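Local coordinates for protein AvrRxo1-ORF1 (Xanthomonas oryzae pv. oryzicola, PDB 4Z8T) that is a type III effector with a polynucleotide kinase domain, related to the zeta toxins, and binds its interactor AvrRxo1-ORF2, at the interface of chains A and B. Sequence-based numbering; all coordinates share one arbitrary frame. Chains: chain A, AvrRxo1-ORF1; chain B, AvrRxo1-ORF2.

The interface of chains A and B. Residues chain A 280-281; chain B 79-80.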
loop_
_atom_site.group_PDB
_atom_site.type_symbol
_atom_site.label_atom_id
_atom_site.label_comp_id
_atom_site.label_asym_id
_atom_site.label_seq_id
_atom_site.Cartn_x
_atom_site.Cartn_y
_atom_site.Cartn_z
ATOM N N VAL A 280 7.544 -3.220 7.537
ATOM C CA VAL A 280 8.536 -3.574 8.507
ATOM C C VAL A 280 9.809 -4.152 7.861
ATOM O O VAL A 280 10.871 -3.955 8.384
ATOM C CB VAL A 280 7.879 -4.315 9.757
ATOM C CG1 VAL A 280 7.297 -5.627 9.379
ATOM C CG2 VAL A 280 8.804 -4.423 10.947
ATOM N N THR A 281 9.699 -4.905 6.764
ATOM C CA THR A 281 10.888 -5.350 6.005
ATOM C C THR A 281 10.902 -5.335 4.435
ATOM O O THR A 281 11.616 -6.100 3.855
ATOM C CB THR A 281 11.383 -6.723 6.509
ATOM O OG1 THR A 281 12.491 -7.159 5.709
ATOM C CG2 THR A 281 10.284 -7.723 6.424
ATOM N N PRO B 79 15.877 -1.748 8.119
ATOM C CA PRO B 79 15.606 -2.768 9.137
ATOM C C PRO B 79 16.620 -3.905 9.133
ATOM O O PRO B 79 16.807 -4.525 10.180
ATOM C CB PRO B 79 14.216 -3.293 8.746
ATOM C CG PRO B 79 14.099 -3.028 7.290
ATOM C CD PRO B 79 14.838 -1.733 7.069
ATOM N N ASN B 80 17.251 -4.176 7.993
ATOM C CA ASN B 80 18.216 -5.271 7.899
ATOM C C ASN B 80 19.639 -4.864 8.293
ATOM O O ASN B 80 20.540 -5.706 8.353
ATOM C CB ASN B 80 18.206 -5.885 6.498
ATOM C CG ASN B 80 16.844 -6.448 6.115
ATOM O OD1 ASN B 80 16.094 -6.937 6.963
ATOM N ND2 ASN B 80 16.516 -6.368 4.830
#
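B:Pro79 of AvrRxo1-ORF2 sets its ring carbons CB and CG against the backbone carbonyl of A:Val280 in AvrRxo1-ORF1. The contact is a small loop-to-loop patch between the zeta-toxin-like kinase effector and its chaperone-like interactor. On the chain B side the loop joins helix 63-77 to helix 84-94. On the chain A side the residues lie in the loop after helix 267-272 and before the 3-10 helix 284-286. The model appears to break just after A:Thr281. The four residues hide 96 Å² of protein surface, summed over both sides.

The van der Waals contacts come from the proline ring. Its CB lies 3.4 Å from the carbonyl O of A:Val280. The neighbouring ring carbon CG is 3.5 Å from the same O of A:Val280. The oxygen therefore sits nearly equidistant from CB and CG. The carbonyl points almost head-on at CB and more obliquely at CG. CG of B:Pro79 also reaches toward the backbone of A:Thr281, 4.2 Å from its CA. A:Val280 takes part through its main-chain carbonyl. The closed ring restricts where CB and CG can lie.

The polar side chains approach more loosely. The hydroxyl OG1 of A:Thr281 faces the side-chain amide of B:Asn80, and the two side chains cross at about a right angle. OG1 of A:Thr281 is 3.8 Å from the amide oxygen OD1 of B:Asn80. The amide nitrogen ND2 of B:Asn80 is farther, at 4.2 Å from OG1 of A:Thr281. Both separations are too long for a direct hydrogen bond. In A:Thr281 the hydroxyl stands opposite the backbone N (chi1 177°), which sends OG1 toward chain B and turns the methyl CG2 away. The asparagine side chain leaves opposite its own carbonyl carbon (chi1 -60°), bringing the amide back toward the threonine.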